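Local coordinates for protein nitrilotriacetate monooxygenase (Burkholderia pseudomallei, PDB 3SDO) that probably acts as a flavin (FMN)-dependent monooxygenase of the bacterial luciferase-like family, using molecular oxygen to oxidise nitrilotriacetate or a related substrate, at residues 111-116 / 124-129; 216-221 / 226-231; 221-226 / 250-255; 232-237 / 260-265. All coordinates share one frame; numbering follows the deposited sequence.

Interaction 1 (111-116 / 124-129); sequences RQFASL and AGWNVV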
loop_
_atom_site.group_PDB
_atom_site.type_symbol
_atom_site.label_atom_id
_atom_site.label_comp_id
_atom_site.label_asym_id
_atom_site.label_seq_id
_atom_site.Cartn_x
_atom_site.Cartn_y
_atom_site.Cartn_z
ATOM N N ARG A 111 1.735 -9.479 -5.906
ATOM C CA ARG A 111 2.995 -8.727 -5.894
ATOM C C ARG A 111 3.085 -7.781 -4.720
ATOM O O ARG A 111 4.124 -7.704 -4.075
ATOM C CB ARG A 111 3.175 -7.888 -7.172
ATOM C CG ARG A 111 3.467 -8.660 -8.455
ATOM C CD ARG A 111 3.843 -7.702 -9.569
ATOM N NE ARG A 111 5.145 -7.079 -9.346
ATOM C CZ ARG A 111 5.499 -5.865 -9.761
ATOM N NH1 ARG A 111 4.644 -5.075 -10.398
ATOM N NH2 ARG A 111 6.720 -5.426 -9.505
ATOM N N GLN A 112 2.005 -7.062 -4.434
ATOM C CA GLN A 112 2.064 -6.033 -3.414
ATOM C C GLN A 112 2.182 -6.656 -2.047
ATOM O O GLN A 112 3.044 -6.246 -1.271
ATOM C CB GLN A 112 0.885 -5.044 -3.513
ATOM C CG GLN A 112 0.950 -4.186 -4.760
ATOM C CD GLN A 112 -0.044 -3.043 -4.761
ATOM O OE1 GLN A 112 -1.173 -3.188 -4.311
ATOM N NE2 GLN A 112 0.379 -1.892 -5.272
ATOM N N PHE A 113 1.380 -7.683 -1.760
ATOM C CA PHE A 113 1.541 -8.434 -0.508
ATOM C C PHE A 113 2.865 -9.229 -0.399
ATOM O O PHE A 113 3.451 -9.271 0.688
ATOM C CB PHE A 113 0.330 -9.342 -0.216
ATOM C CG PHE A 113 -0.825 -8.613 0.386
ATOM C CD1 PHE A 113 -0.790 -8.200 1.715
ATOM C CD2 PHE A 113 -1.936 -8.305 -0.364
ATOM C CE1 PHE A 113 -1.855 -7.530 2.273
ATOM C CE2 PHE A 113 -2.992 -7.610 0.210
ATOM C CZ PHE A 113 -2.922 -7.219 1.541
ATOM N N ALA A 114 3.338 -9.832 -1.494
ATOM C CA ALA A 114 4.653 -10.539 -1.481
ATOM C C ALA A 114 5.827 -9.585 -1.201
ATOM O O ALA A 114 6.786 -9.949 -0.517
ATOM C CB ALA A 114 4.892 -11.285 -2.776
ATOM N N SER A 115 5.710 -8.357 -1.691
ATOM C CA SER A 115 6.752 -7.351 -1.530
ATOM C C SER A 115 6.749 -6.846 -0.087
ATOM O O SER A 115 7.806 -6.736 0.538
ATOM C CB SER A 115 6.574 -6.234 -2.578
ATOM O OG SER A 115 7.558 -5.217 -2.512
ATOM N N LEU A 116 5.568 -6.552 0.452
ATOM C CA LEU A 116 5.456 -6.241 1.883
ATOM C C LEU A 116 6.044 -7.373 2.735
ATOM O O LEU A 116 6.813 -7.123 3.680
ATOM C CB LEU A 116 3.990 -5.966 2.266
ATOM C CG LEU A 116 3.616 -5.858 3.749
ATOM C CD1 LEU A 116 4.284 -4.595 4.373
ATOM C CD2 LEU A 116 2.073 -5.856 3.932
ATOM N N ALA A 124 3.791 -10.257 6.736
ATOM C CA ALA A 124 2.568 -9.803 6.065
ATOM C C ALA A 124 1.360 -10.707 6.323
ATOM O O ALA A 124 1.491 -11.938 6.478
ATOM C CB ALA A 124 2.805 -9.682 4.567
ATOM N N GLY A 125 0.183 -10.094 6.316
ATOM C CA GLY A 125 -1.097 -10.815 6.325
ATOM C C GLY A 125 -2.070 -10.118 5.393
ATOM O O GLY A 125 -2.011 -8.898 5.231
ATOM N N TRP A 126 -2.935 -10.885 4.728
ATOM C CA TRP A 126 -3.948 -10.302 3.852
ATOM C C TRP A 126 -5.305 -10.678 4.392
ATOM O O TRP A 126 -5.603 -11.874 4.520
ATOM C CB TRP A 126 -3.788 -10.799 2.393
ATOM C CG TRP A 126 -4.919 -10.450 1.431
ATOM C CD1 TRP A 126 -5.766 -9.397 1.512
ATOM C CD2 TRP A 126 -5.278 -11.155 0.218
ATOM N NE1 TRP A 126 -6.646 -9.402 0.446
ATOM C CE2 TRP A 126 -6.371 -10.476 -0.354
ATOM C CE3 TRP A 126 -4.789 -12.301 -0.418
ATOM C CZ2 TRP A 126 -6.992 -10.912 -1.526
ATOM C CZ3 TRP A 126 -5.387 -12.728 -1.582
ATOM C CH2 TRP A 126 -6.489 -12.038 -2.123
ATOM N N ASN A 127 -6.105 -9.657 4.730
ATOM C CA ASN A 127 -7.497 -9.837 5.096
ATOM C C ASN A 127 -8.312 -9.796 3.826
ATOM O O ASN A 127 -8.481 -8.725 3.227
ATOM C CB ASN A 127 -8.001 -8.771 6.082
ATOM C CG ASN A 127 -9.481 -8.937 6.393
ATOM O OD1 ASN A 127 -9.962 -10.069 6.578
ATOM N ND2 ASN A 127 -10.219 -7.825 6.442
ATOM N N VAL A 128 -8.775 -10.969 3.409
ATOM C CA VAL A 128 -9.539 -11.145 2.175
ATOM C C VAL A 128 -10.981 -10.707 2.420
ATOM O O VAL A 128 -11.690 -11.299 3.229
ATOM C CB VAL A 128 -9.492 -12.615 1.703
ATOM C CG1 VAL A 128 -10.376 -12.848 0.429
ATOM C CG2 VAL A 128 -8.048 -13.038 1.446
ATOM N N VAL A 129 -11.380 -9.632 1.747
ATOM C CA VAL A 129 -12.716 -9.099 1.881
ATOM C C VAL A 129 -13.575 -9.525 0.688
ATOM O O VAL A 129 -13.255 -9.224 -0.455
ATOM C CB VAL A 129 -12.657 -7.588 2.105
ATOM C CG1 VAL A 129 -13.869 -6.909 1.597
ATOM C CG2 VAL A 129 -12.437 -7.316 3.610
#

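Interaction 2 (216-221 / 226-231); sequences IFQAGS and IDLAGR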
loop_
_atom_site.group_PDB
_atom_site.type_symbol
_atom_site.label_atom_id
_atom_site.label_comp_id
_atom_site.label_asym_id
_atom_site.label_seq_id
_atom_site.Cartn_x
_atom_site.Cartn_y
_atom_site.Cartn_z
ATOM N N ILE A 216 -3.441 -15.626 5.669
ATOM C CA ILE A 216 -4.768 -15.248 5.197
ATOM C C ILE A 216 -5.723 -15.086 6.375
ATOM O O ILE A 216 -5.944 -16.030 7.161
ATOM C CB ILE A 216 -5.355 -16.284 4.208
ATOM C CG1 ILE A 216 -4.419 -16.503 3.027
ATOM C CG2 ILE A 216 -6.755 -15.854 3.705
ATOM C CD1 ILE A 216 -3.959 -15.243 2.305
ATOM N N PHE A 217 -6.275 -13.877 6.474
ATOM C CA PHE A 217 -7.326 -13.524 7.411
ATOM C C PHE A 217 -8.636 -13.409 6.644
ATOM O O PHE A 217 -8.657 -12.984 5.478
ATOM C CB PHE A 217 -7.012 -12.179 8.080
ATOM C CG PHE A 217 -5.951 -12.264 9.138
ATOM C CD1 PHE A 217 -4.642 -12.486 8.805
ATOM C CD2 PHE A 217 -6.278 -12.090 10.467
ATOM C CE1 PHE A 217 -3.681 -12.556 9.771
ATOM C CE2 PHE A 217 -5.331 -12.194 11.455
ATOM C CZ PHE A 217 -4.038 -12.436 11.111
ATOM N N GLN A 218 -9.728 -13.801 7.287
ATOM C CA GLN A 218 -11.055 -13.595 6.706
ATOM C C GLN A 218 -12.065 -13.318 7.804
ATOM O O GLN A 218 -11.818 -13.617 8.954
ATOM C CB GLN A 218 -11.489 -14.816 5.899
ATOM C CG GLN A 218 -10.669 -15.083 4.668
ATOM C CD GLN A 218 -11.092 -16.318 3.931
ATOM O OE1 GLN A 218 -12.236 -16.781 4.063
ATOM N NE2 GLN A 218 -10.145 -16.904 3.176
ATOM N N ALA A 219 -13.193 -12.727 7.454
ATOM C CA ALA A 219 -14.247 -12.460 8.449
ATOM C C ALA A 219 -15.643 -12.829 7.980
ATOM O O ALA A 219 -16.618 -12.240 8.424
ATOM C CB ALA A 219 -14.206 -11.009 8.872
ATOM N N GLY A 220 -15.761 -13.840 7.128
ATOM C CA GLY A 220 -17.085 -14.269 6.669
ATOM C C GLY A 220 -17.959 -14.699 7.849
ATOM O O GLY A 220 -17.479 -15.327 8.787
ATOM N N SER A 221 -19.236 -14.342 7.786
ATOM C CA SER A 221 -20.185 -14.585 8.856
ATOM C C SER A 221 -21.438 -15.305 8.361
ATOM O O SER A 221 -22.131 -15.966 9.132
ATOM C CB SER A 221 -20.579 -13.251 9.468
ATOM O OG SER A 221 -21.136 -12.415 8.476
ATOM N N ILE A 226 -18.450 -18.546 6.206
ATOM C CA ILE A 226 -17.845 -19.503 7.138
ATOM C C ILE A 226 -17.180 -20.645 6.378
ATOM O O ILE A 226 -16.080 -21.078 6.705
ATOM C CB ILE A 226 -18.888 -20.023 8.144
ATOM C CG1 ILE A 226 -19.232 -18.904 9.118
ATOM C CG2 ILE A 226 -18.370 -21.242 8.931
ATOM C CD1 ILE A 226 -20.447 -19.182 10.001
ATOM N N ASP A 227 -17.848 -21.116 5.336
ATOM C CA ASP A 227 -17.304 -22.179 4.531
ATOM C C ASP A 227 -16.017 -21.760 3.799
ATOM O O ASP A 227 -15.045 -22.520 3.732
ATOM C CB ASP A 227 -18.342 -22.642 3.518
ATOM C CG ASP A 227 -18.020 -24.002 2.964
ATOM O OD1 ASP A 227 -17.848 -24.945 3.777
ATOM O OD2 ASP A 227 -17.924 -24.116 1.727
ATOM N N LEU A 228 -16.011 -20.564 3.230
ATOM C CA LEU A 228 -14.788 -20.073 2.612
ATOM C C LEU A 228 -13.684 -20.004 3.661
ATOM O O LEU A 228 -12.564 -20.403 3.382
ATOM C CB LEU A 228 -15.000 -18.705 1.955
ATOM C CG LEU A 228 -13.798 -18.114 1.223
ATOM C CD1 LEU A 228 -13.270 -19.033 0.162
ATOM C CD2 LEU A 228 -14.176 -16.735 0.641
ATOM N N ALA A 229 -13.997 -19.521 4.861
ATOM C CA ALA A 229 -12.974 -19.408 5.928
ATOM C C ALA A 229 -12.378 -20.770 6.273
ATOM O O ALA A 229 -11.161 -20.920 6.392
ATOM C CB ALA A 229 -13.556 -18.738 7.182
ATOM N N GLY A 230 -13.250 -21.763 6.443
ATOM C CA GLY A 230 -12.831 -23.146 6.718
ATOM C C GLY A 230 -11.950 -23.751 5.635
ATOM O O GLY A 230 -10.992 -24.473 5.943
ATOM N N ARG A 231 -12.246 -23.433 4.374
ATOM C CA ARG A 231 -11.476 -23.953 3.248
ATOM C C ARG A 231 -10.171 -23.214 2.999
ATOM O O ARG A 231 -9.271 -23.777 2.370
ATOM C CB ARG A 231 -12.289 -23.876 1.965
ATOM C CG ARG A 231 -13.398 -24.923 1.896
ATOM C CD ARG A 231 -14.493 -24.509 0.940
ATOM N NE ARG A 231 -13.955 -23.998 -0.317
ATOM C CZ ARG A 231 -14.468 -22.971 -1.009
ATOM N NH1 ARG A 231 -15.546 -22.301 -0.583
ATOM N NH2 ARG A 231 -13.894 -22.604 -2.147
#

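Interaction 3 (221-226 / 250-255); sequences SSDDGI and YRRVKA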
loop_
_atom_site.group_PDB
_atom_site.type_symbol
_atom_site.label_atom_id
_atom_site.label_comp_id
_atom_site.label_asym_id
_atom_site.label_seq_id
_atom_site.Cartn_x
_atom_site.Cartn_y
_atom_site.Cartn_z
ATOM N N SER A 221 -19.236 -14.342 7.786
ATOM C CA SER A 221 -20.185 -14.585 8.856
ATOM C C SER A 221 -21.438 -15.305 8.361
ATOM O O SER A 221 -22.131 -15.966 9.132
ATOM C CB SER A 221 -20.579 -13.251 9.468
ATOM O OG SER A 221 -21.136 -12.415 8.476
ATOM N N SER A 222 -21.742 -15.138 7.080
ATOM C CA SER A 222 -22.769 -15.927 6.405
ATOM C C SER A 222 -22.351 -17.386 6.301
ATOM O O SER A 222 -21.200 -17.750 6.597
ATOM C CB SER A 222 -22.999 -15.380 4.988
ATOM O OG SER A 222 -21.907 -15.684 4.123
ATOM N N ASP A 223 -23.290 -18.211 5.851
ATOM C CA ASP A 223 -23.032 -19.622 5.649
ATOM C C ASP A 223 -21.870 -19.773 4.667
ATOM O O ASP A 223 -20.913 -20.490 4.963
ATOM C CB ASP A 223 -24.286 -20.352 5.139
ATOM C CG ASP A 223 -25.361 -20.510 6.216
ATOM O OD1 ASP A 223 -25.167 -20.045 7.369
ATOM O OD2 ASP A 223 -26.414 -21.103 5.905
ATOM N N ASP A 224 -21.937 -19.090 3.522
ATOM C CA ASP A 224 -20.863 -19.171 2.525
ATOM C C ASP A 224 -19.548 -18.591 3.079
ATOM O O ASP A 224 -18.465 -19.107 2.794
ATOM C CB ASP A 224 -21.223 -18.410 1.249
ATOM C CG ASP A 224 -22.316 -19.090 0.434
ATOM O OD1 ASP A 224 -22.670 -20.247 0.707
ATOM O OD2 ASP A 224 -22.834 -18.436 -0.489
ATOM N N GLY A 225 -19.655 -17.494 3.829
ATOM C CA GLY A 225 -18.483 -16.870 4.457
ATOM C C GLY A 225 -17.724 -17.836 5.359
ATOM O O GLY A 225 -16.503 -17.950 5.281
ATOM N N ILE A 226 -18.450 -18.546 6.206
ATOM C CA ILE A 226 -17.845 -19.503 7.138
ATOM C C ILE A 226 -17.180 -20.645 6.378
ATOM O O ILE A 226 -16.080 -21.078 6.705
ATOM C CB ILE A 226 -18.888 -20.023 8.144
ATOM C CG1 ILE A 226 -19.232 -18.904 9.118
ATOM C CG2 ILE A 226 -18.370 -21.242 8.931
ATOM C CD1 ILE A 226 -20.447 -19.182 10.001
ATOM N N TYR A 250 -17.144 -20.068 16.502
ATOM C CA TYR A 250 -15.901 -20.811 16.687
ATOM C C TYR A 250 -16.081 -22.263 16.234
ATOM O O TYR A 250 -15.268 -22.771 15.471
ATOM C CB TYR A 250 -15.463 -20.731 18.160
ATOM C CG TYR A 250 -14.123 -21.363 18.507
ATOM C CD1 TYR A 250 -14.017 -22.723 18.773
ATOM C CD2 TYR A 250 -12.997 -20.579 18.680
ATOM C CE1 TYR A 250 -12.785 -23.304 19.124
ATOM C CE2 TYR A 250 -11.773 -21.140 19.046
ATOM C CZ TYR A 250 -11.669 -22.499 19.266
ATOM O OH TYR A 250 -10.445 -23.042 19.609
ATOM N N ARG A 251 -17.154 -22.912 16.694
ATOM C CA ARG A 251 -17.442 -24.320 16.378
ATOM C C ARG A 251 -17.682 -24.552 14.896
ATOM O O ARG A 251 -17.204 -25.535 14.344
ATOM C CB ARG A 251 -18.650 -24.838 17.193
ATOM C CG ARG A 251 -18.360 -24.991 18.692
ATOM C CD ARG A 251 -19.324 -25.931 19.430
ATOM N NE ARG A 251 -20.620 -25.309 19.694
ATOM C CZ ARG A 251 -21.716 -25.448 18.941
ATOM N NH1 ARG A 251 -21.715 -26.198 17.831
ATOM N NH2 ARG A 251 -22.830 -24.822 19.303
ATOM N N ARG A 252 -18.399 -23.635 14.251
ATOM C CA ARG A 252 -18.682 -23.754 12.815
ATOM C C ARG A 252 -17.431 -23.595 11.953
ATOM O O ARG A 252 -17.245 -24.345 10.985
ATOM C CB ARG A 252 -19.753 -22.734 12.394
ATOM C CG ARG A 252 -21.087 -22.949 13.072
ATOM C CD ARG A 252 -22.085 -21.864 12.702
ATOM N NE ARG A 252 -22.504 -21.966 11.308
ATOM C CZ ARG A 252 -23.130 -20.997 10.643
ATOM N NH1 ARG A 252 -23.376 -19.825 11.232
ATOM N NH2 ARG A 252 -23.493 -21.188 9.376
ATOM N N VAL A 253 -16.571 -22.633 12.308
ATOM C CA VAL A 253 -15.343 -22.382 11.544
ATOM C C VAL A 253 -14.407 -23.596 11.659
ATOM O O VAL A 253 -13.846 -24.083 10.663
ATOM C CB VAL A 253 -14.621 -21.112 12.028
ATOM C CG1 VAL A 253 -13.158 -21.074 11.471
ATOM C CG2 VAL A 253 -15.444 -19.856 11.645
ATOM N N LYS A 254 -14.260 -24.110 12.870
ATOM C CA LYS A 254 -13.416 -25.282 13.077
ATOM C C LYS A 254 -13.953 -26.504 12.337
ATOM O O LYS A 254 -13.175 -27.225 11.697
ATOM C CB LYS A 254 -13.236 -25.563 14.575
ATOM C CG LYS A 254 -12.509 -24.430 15.325
ATOM C CD LYS A 254 -10.982 -24.466 15.257
ATOM C CE LYS A 254 -10.419 -23.280 16.082
ATOM N NZ LYS A 254 -8.957 -23.153 16.182
ATOM N N ALA A 255 -15.263 -26.753 12.396
ATOM C CA ALA A 255 -15.846 -27.896 11.650
ATOM C C ALA A 255 -15.700 -27.686 10.140
ATOM O O ALA A 255 -15.430 -28.624 9.388
ATOM C CB ALA A 255 -17.318 -28.110 12.025
HETATM O O HOH W 1 -24.341 -17.917 9.261
#

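Interaction 4 (232-237 / 260-265); sequences SADAVF and AGRNPD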
loop_
_atom_site.group_PDB
_atom_site.type_symbol
_atom_site.label_atom_id
_atom_site.label_comp_id
_atom_site.label_asym_id
_atom_site.label_seq_id
_atom_site.Cartn_x
_atom_site.Cartn_y
_atom_site.Cartn_z
ATOM N N SER A 232 -10.067 -21.955 3.449
ATOM C CA SER A 232 -8.937 -21.106 2.989
ATOM C C SER A 232 -8.335 -20.099 3.983
ATOM O O SER A 232 -7.293 -19.529 3.692
ATOM C CB SER A 232 -9.323 -20.366 1.693
ATOM O OG SER A 232 -10.303 -19.344 1.945
ATOM N N ALA A 233 -8.933 -19.888 5.149
ATOM C CA ALA A 233 -8.358 -18.912 6.095
ATOM C C ALA A 233 -7.358 -19.547 7.064
ATOM O O ALA A 233 -7.535 -20.695 7.475
ATOM C CB ALA A 233 -9.463 -18.228 6.863
ATOM N N ASP A 234 -6.335 -18.783 7.440
ATOM C CA ASP A 234 -5.428 -19.126 8.552
ATOM C C ASP A 234 -5.942 -18.557 9.863
ATOM O O ASP A 234 -5.649 -19.090 10.935
ATOM C CB ASP A 234 -4.034 -18.564 8.297
ATOM C CG ASP A 234 -3.416 -19.120 7.040
ATOM O OD1 ASP A 234 -3.343 -20.357 6.934
ATOM O OD2 ASP A 234 -2.995 -18.337 6.168
ATOM N N ALA A 235 -6.679 -17.451 9.774
ATOM C CA ALA A 235 -7.189 -16.753 10.945
ATOM C C ALA A 235 -8.497 -16.080 10.552
ATOM O O ALA A 235 -8.626 -15.575 9.445
ATOM C CB ALA A 235 -6.189 -15.714 11.438
ATOM N N VAL A 236 -9.470 -16.120 11.451
ATOM C CA VAL A 236 -10.792 -15.651 11.183
ATOM C C VAL A 236 -11.197 -14.748 12.309
ATOM O O VAL A 236 -10.997 -15.071 13.467
ATOM C CB VAL A 236 -11.787 -16.831 11.067
ATOM C CG1 VAL A 236 -13.188 -16.330 10.700
ATOM C CG2 VAL A 236 -11.272 -17.861 10.030
ATOM N N PHE A 237 -11.755 -13.601 11.977
ATOM C CA PHE A 237 -12.260 -12.737 13.000
ATOM C C PHE A 237 -13.745 -12.427 12.861
ATOM O O PHE A 237 -14.417 -12.882 11.932
ATOM C CB PHE A 237 -11.378 -11.508 13.153
ATOM C CG PHE A 237 -11.271 -10.667 11.951
ATOM C CD1 PHE A 237 -12.111 -9.570 11.778
ATOM C CD2 PHE A 237 -10.297 -10.923 11.011
ATOM C CE1 PHE A 237 -11.987 -8.742 10.645
ATOM C CE2 PHE A 237 -10.170 -10.130 9.895
ATOM C CZ PHE A 237 -11.029 -9.037 9.703
ATOM N N ALA A 260 -13.103 -29.513 5.163
ATOM C CA ALA A 260 -12.237 -29.250 4.005
ATOM C C ALA A 260 -10.934 -30.062 4.024
ATOM O O ALA A 260 -10.091 -29.877 3.140
ATOM C CB ALA A 260 -11.906 -27.737 3.886
ATOM N N GLY A 261 -10.760 -30.939 5.018
ATOM C CA GLY A 261 -9.547 -31.749 5.137
ATOM C C GLY A 261 -8.370 -30.980 5.719
ATOM O O GLY A 261 -7.222 -31.411 5.601
ATOM N N ARG A 262 -8.644 -29.855 6.375
ATOM C CA ARG A 262 -7.586 -29.073 6.999
ATOM C C ARG A 262 -7.528 -29.356 8.494
ATOM O O ARG A 262 -8.462 -29.879 9.079
ATOM C CB ARG A 262 -7.791 -27.583 6.731
ATOM C CG ARG A 262 -7.762 -27.189 5.257
ATOM C CD ARG A 262 -8.122 -25.733 5.076
ATOM N NE ARG A 262 -7.048 -24.849 5.525
ATOM C CZ ARG A 262 -7.207 -23.663 6.118
ATOM N NH1 ARG A 262 -8.405 -23.150 6.392
ATOM N NH2 ARG A 262 -6.129 -22.977 6.437
ATOM N N ASN A 263 -6.418 -28.994 9.113
ATOM C CA ASN A 263 -6.251 -29.175 10.551
ATOM C C ASN A 263 -6.798 -27.919 11.241
ATOM O O ASN A 263 -6.241 -26.835 11.052
ATOM C CB ASN A 263 -4.764 -29.380 10.863
ATOM C CG ASN A 263 -4.504 -29.588 12.333
ATOM O OD1 ASN A 263 -5.393 -29.393 13.162
ATOM N ND2 ASN A 263 -3.269 -29.992 12.676
ATOM N N PRO A 264 -7.911 -28.053 12.005
ATOM C CA PRO A 264 -8.559 -26.874 12.599
ATOM C C PRO A 264 -7.715 -26.182 13.663
ATOM O O PRO A 264 -7.966 -25.018 13.989
ATOM C CB PRO A 264 -9.830 -27.437 13.223
ATOM C CG PRO A 264 -9.609 -28.884 13.380
ATOM C CD PRO A 264 -8.640 -29.301 12.325
ATOM N N ASP A 265 -6.725 -26.900 14.196
ATOM C CA ASP A 265 -5.747 -26.360 15.143
ATOM C C ASP A 265 -5.009 -25.152 14.527
ATOM O O ASP A 265 -4.557 -24.269 15.238
ATOM C CB ASP A 265 -4.765 -27.510 15.488
ATOM C CG ASP A 265 -3.787 -27.198 16.628
ATOM O OD1 ASP A 265 -4.026 -26.278 17.428
ATOM O OD2 ASP A 265 -2.765 -27.946 16.721
#

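Interaction 1 (111-116 / 124-129)
Phe113 and Trp126 carry this contact as an offset stack: the phenyl ring and the five-membered part of the indole have centroids 4.5 Å apart and planes inclined by 26°. The overlap is partial. Phe113 CE2 comes to 3.5 Å from Trp126 CD1, while the methylene Trp126 CB stands over the middle of the phenyl face, 3.7 Å from its centroid and almost on the normal, a CH-pi contact. Holding CG anti to the backbone N (chi1 170°) places the Trp126 indole where it can meet that ring. Obliquely to the phenyl, Gly125 O approaches Phe113 CE1 at 3.3 Å. One turn on, Leu116 CD2 touches the methyl of Ala124, 3.9 Å from CB.

The next shell holds the indole by its N-H, which Trp126 NE1 gives to Met99 O, and Val128 CG2 covers the indole face opposite Phe113. Helix 150-165 adds Trp165 beside Phe113 and Leu158 beside Trp126. The contact thus packs helix 106-119 on strand 124-129 within a beta-alpha-beta unit of the TIM-like barrel, the short axes of 111-116 and 124-129 running at 150°. Everything that touches is buried, and helix and strand meet through dispersion and ring stacking, the polar atoms among them being mainly backbone carbonyls and the indole N-H.

Interaction 2 (216-221 / 226-231)
Gln218 lies against Leu228 and Ala229 where strand 215-218 gives way to helix 223-232, the first two elements of a beta-alpha-beta unit in the TIM-like barrel. The close part of the contact centres on one amide oxygen. Gln218 OE1 sits 3.3 Å from Ala229 CA and 3.5 Å from Leu228 CG, so the helix presents mostly carbon to it. Ala229 N is also near OE1, at 3.4 Å, but the angle is too poor for a hydrogen bond. Beyond CG the Gln218 chain is extended (chi2 178°), which carries the amide across to the helix; its other end is held by Ser232, whose OG accepts from Gln218 NE2.

Past the strand's end the backbones draw closer, Gly220 CA lying 5.3 Å from Ile226 CA in the first turn of the helix, but the side-chain contacts are looser. The carbonyl oxygen of Gly220 lies 4.0 Å from Ile226 CG1. Ser221 is exposed and directs its CB away from the helix, leaving its backbone to make the contact. Ser221 is a predicted FMN-binding residue, consistent with a cofactor site at this end of the strand. Here the outermost touch is made by a methyl group: Ile226 CD1 stands 3.7 Å from Ser221 O.

Interaction 3 (221-226 / 250-255)
Arg252 and Asp223 form a salt bridge between two neighbouring helices, with one hydrogen bond in it: Arg252 NH2 donates to Asp223 OD1 at 2.9 Å and 145°. The oxygen lies near the guanidinium plane, yet the nitrogen approaches it from above the carboxylate, 52° out of that plane. The two flat groups are accordingly almost perpendicular, 88° apart, and the pairing is single rather than two-pronged. A water reinforces it. This molecule accepts from Arg252 NH1 at 2.9 Å and donates to Asp223 OD1 and to Ser221 O, tying the arginine to the turn before the helix as well as to its first residue.

That helix start has its own cap. Ser222, at the N-cap position, accepts through OG from Gly225 N at 2.9 Å, and the same OG is hydrogen-bonded to Tyr151 OH; Ser221, Ser222 and Tyr151 are all predicted to bind FMN.

Apolar packing lies beneath the charged layer. The Arg252 chain bends at chi3, laying the guanidinium over Ile226 so that CD1 stands 3.2 Å above the middle of its face. Lower down, the other branch, Ile226 CG2, meets Val253 CG2 at 4.2 Å, and the backbones come close, with Ile226 CA 5.8 Å from Val253 CA. Partly exposed at the arginine and buried at the isoleucine, the contact joins the N-terminal turn of helix 223-232 to helix 243-259, while Val253 also packs against Val269 of strand 268-277, which brings the barrel sheet under the second helix.

Interaction 4 (232-237 / 260-265)
The Arg262 guanidinium has Ser232 CA over one face, and its edge is turned to Ala233 O and Asp234 OD1, both near its plane. In this TIM-like barrel the contact ties the turn entering strand 235-238 to the connection from helix 243-259 to strand 268-277. Two nitrogens grip a single acceptor end-on: Arg262 NH1 and NH2 both donate to Ala233 O, at 2.8 and 2.9 Å, both bonds somewhat bent. They arrive from the same face of the carbonyl plane, NH2 well above it and NH1 tilted by 27°. A bend at chi3 (73°) directs the arginine's end toward this oxygen.

Asp234 adds a long ion pair, OD1 to Arg262 NH2 at 3.9 Å, so the charge attraction is probably modest; its other oxygen, OD2, accepts from Ile216 N. Arg262 NH1 also donates to Gly230 O, bringing the end of helix 223-232 into the same grip. On the arginine's side, Gly261 closes the preceding helix in a Schellman motif and leads the chain into Arg262. Two residues beyond the arginine a short 3-10 segment starts, and an Asx turn runs into it: Asp265 N donates to Asn263 OD1 at 3.0 Å.

In the fold
All four contacts belong to one curled parallel sheet and its covering helices, the barrel of the luciferase-like family. Interaction 1 comes first along the chain; interactions 2 and 3 then alternate their segments and share Ser221, in the loop before helix 223-232, and Ile226, on it, with centres about 7 Å apart. Interaction 4 follows interaction 2, their centres about 8 Å apart, and alternates with interaction 3. The centres of interactions 1 and 2 are about 16 Å apart, but the two are joined through neighbouring strands 124-129 and 215-218, where Trp126 and Val128 pair with Phe217. Contacts 2 to 4 thus form a continuous patch over successive strand-helix units, and the predicted FMN residues Ser221 and Ser222 lie within it.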